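Local coordinates for tylactone synthase starter module and modules 1 & 2 (Streptomyces fradiae, PDB 2Z5L), which probably uses NADPH to reduce the beta-keto group of the growing polyketide in tylosin biosynthesis, setting the configuration of the resulting alcohol, at residues A163-E175 against G394-A406. Numbering follows the deposited sequence.
Sequences AQLWGFGRVAALE and GTWGNAGQGAYAA
Gln164 and Ala406 meet at one end of a roughly antiparallel pairing, their CA atoms 4.3 Å apart. The axes of 163-175 and 402-406 approach to 7.4 Å at 147° between N-to-C directions, a spacing made possible by Gly167 and Gly402, which bring bare backbone to the interface. The CA of Ala406 directs a C-H contact at Gln164 O, while the Ala405 methyl sits 3.5 Å from Gly167 O. Beyond the helix pairing, the loop 394-401 runs along the rest of 163-175.

Val171 fills the angle between loop and helix. With CG1 anti to the backbone N (chi1 171°), that methyl faces Gly402 N, and CG2 packs 3.5 Å from Ala405 CB; both branches also touch Asn398 O. Leu174 lays CD1 against the Gly397-Asn398 peptide, 3.4 Å from Asn398 N, a buried N-H without a polar partner in the model. Arg170 bends at chi3, and Trp166 O lies under one face of its guanidinium and Thr395 O over the other, sandwiching the group between two carbonyl oxygens. NH2 gives a bent hydrogen bond to Gly394 O (2.9 Å, 141° at hydrogen), arriving from above the carbonyl plane.

Glu175 closes the other end. Its OE2 accepts a hydrogen bond from Gly400 N (2.7 Å), which comes from above the carboxylate plane, within the type II turn Asn398-Gln401, and a water that donates to OE2 accepts from Gly402 N in the first turn of the helix. OE1 is held by Ile351 N. The loop follows strand 386-391 and leads into helix 402-419, the strand-loop-helix order of a Rossmann-type short-chain dehydrogenase/reductase. Here helix 160-175, from the N-terminal half of the chain, packs against it, consistent with the two-subdomain build of polyketide synthase ketoreductases, structural and catalytic.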
ATOM      1  N   ALA A 163      -0.300   6.235  -5.367  1.00 29.58           N
ATOM      2  CA  ALA A 163       0.102   4.952  -4.784  1.00 29.50           C
ATOM      3  C   ALA A 163      -0.986   4.382  -3.876  1.00 29.65           C
ATOM      4  O   ALA A 163      -1.198   3.173  -3.832  1.00 29.72           O
ATOM      5  CB  ALA A 163       1.411   5.116  -4.000  1.00 30.26           C
ATOM      6  N   GLN A 164      -1.666   5.264  -3.148  1.00 28.89           N
ATOM      7  CA  GLN A 164      -2.736   4.852  -2.241  1.00 29.52           C
ATOM      8  C   GLN A 164      -3.886   4.167  -2.972  1.00 29.81           C
ATOM      9  O   GLN A 164      -4.390   3.128  -2.527  1.00 29.81           O
ATOM     10  CB  GLN A 164      -3.284   6.061  -1.489  1.00 27.07           C
ATOM     11  CG  GLN A 164      -2.419   6.551  -0.342  1.00 26.95           C
ATOM     12  CD  GLN A 164      -3.182   7.522   0.553  1.00 29.32           C
ATOM     13  OE1 GLN A 164      -4.304   7.234   0.956  1.00 28.11           O
ATOM     14  NE2 GLN A 164      -2.578   8.673   0.865  1.00 29.97           N
ATOM     15  N   LEU A 165      -4.296   4.767  -4.091  1.00 28.60           N
ATOM     16  CA  LEU A 165      -5.394   4.260  -4.915  1.00 28.04           C
ATOM     17  C   LEU A 165      -5.090   2.872  -5.478  1.00 28.05           C
ATOM     18  O   LEU A 165      -5.969   2.012  -5.565  1.00 25.66           O
ATOM     19  CB  LEU A 165      -5.679   5.232  -6.076  1.00 28.42           C
ATOM     20  CG  LEU A 165      -7.054   5.892  -6.193  1.00 30.36           C
ATOM     21  CD1 LEU A 165      -7.187   6.491  -7.593  1.00 27.13           C
ATOM     22  CD2 LEU A 165      -8.159   4.872  -5.961  1.00 26.99           C
ATOM     23  N   TRP A 166      -3.850   2.653  -5.899  1.00 28.79           N
ATOM     24  CA  TRP A 166      -3.508   1.338  -6.428  1.00 29.68           C
ATOM     25  C   TRP A 166      -3.644   0.335  -5.299  1.00 30.70           C
ATOM     26  O   TRP A 166      -4.139  -0.771  -5.507  1.00 29.74           O
ATOM     27  CB  TRP A 166      -2.094   1.336  -6.997  1.00 32.41           C
ATOM     28  CG  TRP A 166      -2.044   1.878  -8.388  1.00 34.84           C
ATOM     29  CD1 TRP A 166      -2.324   3.162  -8.794  1.00 35.83           C
ATOM     30  CD2 TRP A 166      -1.721   1.146  -9.569  1.00 35.23           C
ATOM     31  NE1 TRP A 166      -2.192   3.266 -10.158  1.00 33.98           N
ATOM     32  CE2 TRP A 166      -1.824   2.044 -10.659  1.00 35.82           C
ATOM     33  CE3 TRP A 166      -1.355  -0.185  -9.818  1.00 34.69           C
ATOM     34  CZ2 TRP A 166      -1.575   1.653 -11.972  1.00 34.67           C
ATOM     35  CZ3 TRP A 166      -1.106  -0.575 -11.128  1.00 34.98           C
ATOM     36  CH2 TRP A 166      -1.219   0.345 -12.189  1.00 36.52           C
ATOM     37  N   GLY A 167      -3.238   0.745  -4.095  1.00 30.08           N
ATOM     38  CA  GLY A 167      -3.349  -0.138  -2.954  1.00 27.79           C
ATOM     39  C   GLY A 167      -4.793  -0.531  -2.719  1.00 26.27           C
ATOM     40  O   GLY A 167      -5.121  -1.708  -2.589  1.00 24.72           O
ATOM     41  N   PHE A 168      -5.663   0.467  -2.680  1.00 27.35           N
ATOM     42  CA  PHE A 168      -7.084   0.243  -2.468  1.00 26.81           C
ATOM     43  C   PHE A 168      -7.705  -0.507  -3.633  1.00 26.14           C
ATOM     44  O   PHE A 168      -8.594  -1.343  -3.450  1.00 25.90           O
ATOM     45  CB  PHE A 168      -7.799   1.580  -2.343  1.00 24.41           C
ATOM     46  CG  PHE A 168      -9.279   1.454  -2.276  1.00 22.25           C
ATOM     47  CD1 PHE A 168      -9.896   1.046  -1.096  1.00 24.59           C
ATOM     48  CD2 PHE A 168     -10.058   1.695  -3.396  1.00 23.47           C
ATOM     49  CE1 PHE A 168     -11.268   0.877  -1.027  1.00 20.35           C
ATOM     50  CE2 PHE A 168     -11.430   1.529  -3.337  1.00 25.72           C
ATOM     51  CZ  PHE A 168     -12.044   1.116  -2.147  1.00 22.84           C
ATOM     52  N   GLY A 169      -7.250  -0.164  -4.834  1.00 26.39           N
ATOM     53  CA  GLY A 169      -7.771  -0.782  -6.042  1.00 27.00           C
ATOM     54  C   GLY A 169      -7.691  -2.300  -6.023  1.00 26.61           C
ATOM     55  O   GLY A 169      -8.625  -2.975  -6.454  1.00 28.06           O
ATOM     56  N   ARG A 170      -6.565  -2.827  -5.540  1.00 26.18           N
ATOM     57  CA  ARG A 170      -6.333  -4.270  -5.455  1.00 26.21           C
ATOM     58  C   ARG A 170      -7.266  -4.953  -4.458  1.00 27.38           C
ATOM     59  O   ARG A 170      -7.594  -6.142  -4.597  1.00 30.07           O
ATOM     60  CB  ARG A 170      -4.867  -4.546  -5.093  1.00 27.79           C
ATOM     61  CG  ARG A 170      -3.891  -3.994  -6.138  1.00 26.26           C
ATOM     62  CD  ARG A 170      -2.454  -4.364  -5.824  1.00 29.28           C
ATOM     63  NE  ARG A 170      -1.801  -3.415  -4.923  1.00 27.31           N
ATOM     64  CZ  ARG A 170      -1.033  -2.413  -5.334  1.00 29.18           C
ATOM     65  NH1 ARG A 170      -0.817  -2.226  -6.637  1.00 25.55           N
ATOM     66  NH2 ARG A 170      -0.485  -1.599  -4.446  1.00 28.49           N
ATOM     67  N   VAL A 171      -7.689  -4.207  -3.448  1.00 27.38           N
ATOM     68  CA  VAL A 171      -8.603  -4.738  -2.457  1.00 26.53           C
ATOM     69  C   VAL A 171      -9.974  -4.796  -3.113  1.00 26.81           C
ATOM     70  O   VAL A 171     -10.734  -5.749  -2.906  1.00 26.88           O
ATOM     71  CB  VAL A 171      -8.673  -3.825  -1.202  1.00 26.58           C
ATOM     72  CG1 VAL A 171      -9.798  -4.289  -0.282  1.00 22.95           C
ATOM     73  CG2 VAL A 171      -7.347  -3.864  -0.472  1.00 22.97           C
ATOM     74  N   ALA A 172     -10.286  -3.781  -3.918  1.00 27.67           N
ATOM     75  CA  ALA A 172     -11.579  -3.733  -4.611  1.00 30.15           C
ATOM     76  C   ALA A 172     -11.758  -4.924  -5.558  1.00 31.87           C
ATOM     77  O   ALA A 172     -12.847  -5.484  -5.650  1.00 31.54           O
ATOM     78  CB  ALA A 172     -11.702  -2.430  -5.395  1.00 29.96           C
ATOM     79  N   ALA A 173     -10.685  -5.306  -6.245  1.00 31.95           N
ATOM     80  CA  ALA A 173     -10.728  -6.429  -7.173  1.00 35.23           C
ATOM     81  C   ALA A 173     -11.194  -7.714  -6.491  1.00 36.30           C
ATOM     82  O   ALA A 173     -11.985  -8.479  -7.050  1.00 36.49           O
ATOM     83  CB  ALA A 173      -9.348  -6.644  -7.797  1.00 36.67           C
ATOM     84  N   LEU A 174     -10.709  -7.927  -5.273  1.00 35.99           N
ATOM     85  CA  LEU A 174     -11.027  -9.117  -4.488  1.00 35.15           C
ATOM     86  C   LEU A 174     -12.370  -9.062  -3.777  1.00 36.20           C
ATOM     87  O   LEU A 174     -13.029 -10.090  -3.571  1.00 36.11           O
ATOM     88  CB  LEU A 174      -9.920  -9.356  -3.456  1.00 36.03           C
ATOM     89  CG  LEU A 174      -8.504  -9.578  -3.998  1.00 36.90           C
ATOM     90  CD1 LEU A 174      -7.488  -9.213  -2.931  1.00 38.00           C
ATOM     91  CD2 LEU A 174      -8.338 -11.017  -4.451  1.00 35.75           C
ATOM     92  N   GLU A 175     -12.772  -7.859  -3.390  1.00 35.31           N
ATOM     93  CA  GLU A 175     -14.040  -7.662  -2.694  1.00 35.88           C
ATOM     94  C   GLU A 175     -15.250  -7.558  -3.612  1.00 34.68           C
ATOM     95  O   GLU A 175     -16.346  -8.025  -3.274  1.00 32.99           O
ATOM     96  CB  GLU A 175     -13.969  -6.403  -1.842  1.00 37.22           C
ATOM     97  CG  GLU A 175     -13.513  -6.651  -0.439  1.00 39.32           C
ATOM     98  CD  GLU A 175     -13.701  -5.429   0.417  1.00 39.59           C
ATOM     99  OE1 GLU A 175     -14.816  -4.868   0.395  1.00 39.00           O
ATOM    100  OE2 GLU A 175     -12.738  -5.029   1.101  1.00 40.95           O
ATOM    101  N   GLY A 394      -0.948  -4.092   1.128  1.00 28.33           N
ATOM    102  CA  GLY A 394      -0.783  -2.932   0.276  1.00 28.70           C
ATOM    103  C   GLY A 394       0.061  -3.196  -0.957  1.00 28.61           C
ATOM    104  O   GLY A 394       0.335  -2.261  -1.714  1.00 30.14           O
ATOM    105  N   THR A 395       0.490  -4.440  -1.162  1.00 28.76           N
ATOM    106  CA  THR A 395       1.302  -4.773  -2.341  1.00 31.14           C
ATOM    107  C   THR A 395       0.635  -5.843  -3.203  1.00 30.63           C
ATOM    108  O   THR A 395       0.741  -5.803  -4.422  1.00 30.47           O
ATOM    109  CB  THR A 395       2.718  -5.283  -1.961  1.00 32.46           C
ATOM    110  OG1 THR A 395       3.331  -4.372  -1.042  1.00 32.81           O
ATOM    111  CG2 THR A 395       3.590  -5.387  -3.212  1.00 31.17           C
ATOM    112  N   TRP A 396      -0.028  -6.810  -2.571  1.00 30.33           N
ATOM    113  CA  TRP A 396      -0.722  -7.848  -3.323  1.00 31.61           C
ATOM    114  C   TRP A 396      -2.214  -7.612  -3.282  1.00 33.47           C
ATOM    115  O   TRP A 396      -2.911  -7.798  -4.274  1.00 37.06           O
ATOM    116  CB  TRP A 396      -0.441  -9.241  -2.756  1.00 31.37           C
ATOM    117  CG  TRP A 396       0.966  -9.700  -2.925  1.00 30.20           C
ATOM    118  CD1 TRP A 396       1.968  -9.055  -3.595  1.00 31.06           C
ATOM    119  CD2 TRP A 396       1.542 -10.898  -2.399  1.00 31.84           C
ATOM    120  NE1 TRP A 396       3.136  -9.774  -3.512  1.00 33.32           N
ATOM    121  CE2 TRP A 396       2.902 -10.911  -2.783  1.00 32.60           C
ATOM    122  CE3 TRP A 396       1.041 -11.959  -1.638  1.00 31.81           C
ATOM    123  CZ2 TRP A 396       3.768 -11.947  -2.434  1.00 33.32           C
ATOM    124  CZ3 TRP A 396       1.902 -12.990  -1.289  1.00 34.69           C
ATOM    125  CH2 TRP A 396       3.253 -12.975  -1.686  1.00 35.76           C
ATOM    126  N   GLY A 397      -2.715  -7.205  -2.125  1.00 34.04           N
ATOM    127  CA  GLY A 397      -4.141  -6.968  -1.998  1.00 34.76           C
ATOM    128  C   GLY A 397      -4.752  -8.001  -1.075  1.00 34.47           C
ATOM    129  O   GLY A 397      -4.230  -9.108  -0.947  1.00 35.09           O
ATOM    130  N   ASN A 398      -5.855  -7.634  -0.432  1.00 34.45           N
ATOM    131  CA  ASN A 398      -6.549  -8.519   0.500  1.00 33.34           C
ATOM    132  C   ASN A 398      -7.881  -7.909   0.933  1.00 33.73           C
ATOM    133  O   ASN A 398      -7.933  -6.791   1.452  1.00 32.32           O
ATOM    134  CB  ASN A 398      -5.679  -8.769   1.730  1.00 36.14           C
ATOM    135  CG  ASN A 398      -6.316  -9.727   2.708  1.00 36.33           C
ATOM    136  OD1 ASN A 398      -6.672 -10.847   2.347  1.00 35.35           O
ATOM    137  ND2 ASN A 398      -6.454  -9.294   3.959  1.00 34.86           N
ATOM    138  N   ALA A 399      -8.956  -8.661   0.733  1.00 31.25           N
ATOM    139  CA  ALA A 399     -10.300  -8.205   1.070  1.00 30.96           C
ATOM    140  C   ALA A 399     -10.503  -7.742   2.516  1.00 30.34           C
ATOM    141  O   ALA A 399      -9.869  -8.250   3.441  1.00 31.63           O
ATOM    142  CB  ALA A 399     -11.317  -9.309   0.740  1.00 32.10           C
ATOM    143  N   GLY A 400     -11.416  -6.789   2.698  1.00 28.25           N
ATOM    144  CA  GLY A 400     -11.714  -6.282   4.022  1.00 26.10           C
ATOM    145  C   GLY A 400     -10.690  -5.319   4.584  1.00 27.21           C
ATOM    146  O   GLY A 400     -10.902  -4.794   5.668  1.00 25.01           O
ATOM    147  N   GLN A 401      -9.585  -5.082   3.876  1.00 26.30           N
ATOM    148  CA  GLN A 401      -8.567  -4.163   4.386  1.00 25.46           C
ATOM    149  C   GLN A 401      -8.168  -3.077   3.366  1.00 23.89           C
ATOM    150  O   GLN A 401      -6.970  -2.834   3.111  1.00 26.79           O
ATOM    151  CB  GLN A 401      -7.339  -4.960   4.833  1.00 26.50           C
ATOM    152  CG  GLN A 401      -7.635  -5.943   5.933  1.00 26.25           C
ATOM    153  CD  GLN A 401      -6.396  -6.669   6.364  1.00 30.22           C
ATOM    154  OE1 GLN A 401      -5.784  -7.411   5.581  1.00 26.50           O
ATOM    155  NE2 GLN A 401      -5.998  -6.456   7.617  1.00 29.83           N
ATOM    156  N   GLY A 402      -9.173  -2.437   2.778  1.00 23.38           N
ATOM    157  CA  GLY A 402      -8.922  -1.401   1.786  1.00 23.04           C
ATOM    158  C   GLY A 402      -8.220  -0.183   2.366  1.00 23.06           C
ATOM    159  O   GLY A 402      -7.325   0.384   1.742  1.00 24.51           O
ATOM    160  N   ALA A 403      -8.604   0.218   3.570  1.00 22.44           N
ATOM    161  CA  ALA A 403      -8.006   1.401   4.172  1.00 21.84           C
ATOM    162  C   ALA A 403      -6.597   1.063   4.597  1.00 22.68           C
ATOM    163  O   ALA A 403      -5.690   1.897   4.542  1.00 21.96           O
ATOM    164  CB  ALA A 403      -8.839   1.861   5.377  1.00 22.90           C
ATOM    165  N   TYR A 404      -6.402  -0.177   5.020  1.00 19.17           N
ATOM    166  CA  TYR A 404      -5.078  -0.612   5.449  1.00 20.79           C
ATOM    167  C   TYR A 404      -4.118  -0.737   4.256  1.00 20.24           C
ATOM    168  O   TYR A 404      -2.914  -0.460   4.366  1.00 18.73           O
ATOM    169  CB  TYR A 404      -5.185  -1.951   6.185  1.00 20.89           C
ATOM    170  CG  TYR A 404      -3.970  -2.299   7.009  1.00 24.86           C
ATOM    171  CD1 TYR A 404      -3.547  -1.461   8.046  1.00 25.47           C
ATOM    172  CD2 TYR A 404      -3.283  -3.500   6.806  1.00 24.28           C
ATOM    173  CE1 TYR A 404      -2.485  -1.812   8.865  1.00 25.48           C
ATOM    174  CE2 TYR A 404      -2.221  -3.861   7.618  1.00 25.54           C
ATOM    175  CZ  TYR A 404      -1.828  -3.014   8.650  1.00 26.05           C
ATOM    176  OH  TYR A 404      -0.806  -3.373   9.492  1.00 30.88           O
ATOM    177  N   ALA A 405      -4.653  -1.174   3.119  1.00 21.55           N
ATOM    178  CA  ALA A 405      -3.835  -1.319   1.918  1.00 20.23           C
ATOM    179  C   ALA A 405      -3.443   0.031   1.349  1.00 22.38           C
ATOM    180  O   ALA A 405      -2.336   0.186   0.808  1.00 20.75           O
ATOM    181  CB  ALA A 405      -4.565  -2.133   0.867  1.00 17.63           C
ATOM    182  N   ALA A 406      -4.342   1.007   1.455  1.00 21.97           N
ATOM    183  CA  ALA A 406      -4.007   2.327   0.944  1.00 21.63           C
ATOM    184  C   ALA A 406      -2.838   2.859   1.773  1.00 22.40           C
ATOM    185  O   ALA A 406      -1.824   3.294   1.223  1.00 23.67           O
ATOM    186  CB  ALA A 406      -5.209   3.270   1.037  1.00 24.62           C
TER
HETATM  187  O   HOH W   1     -12.022  -2.897   2.634  1.00 17.41           O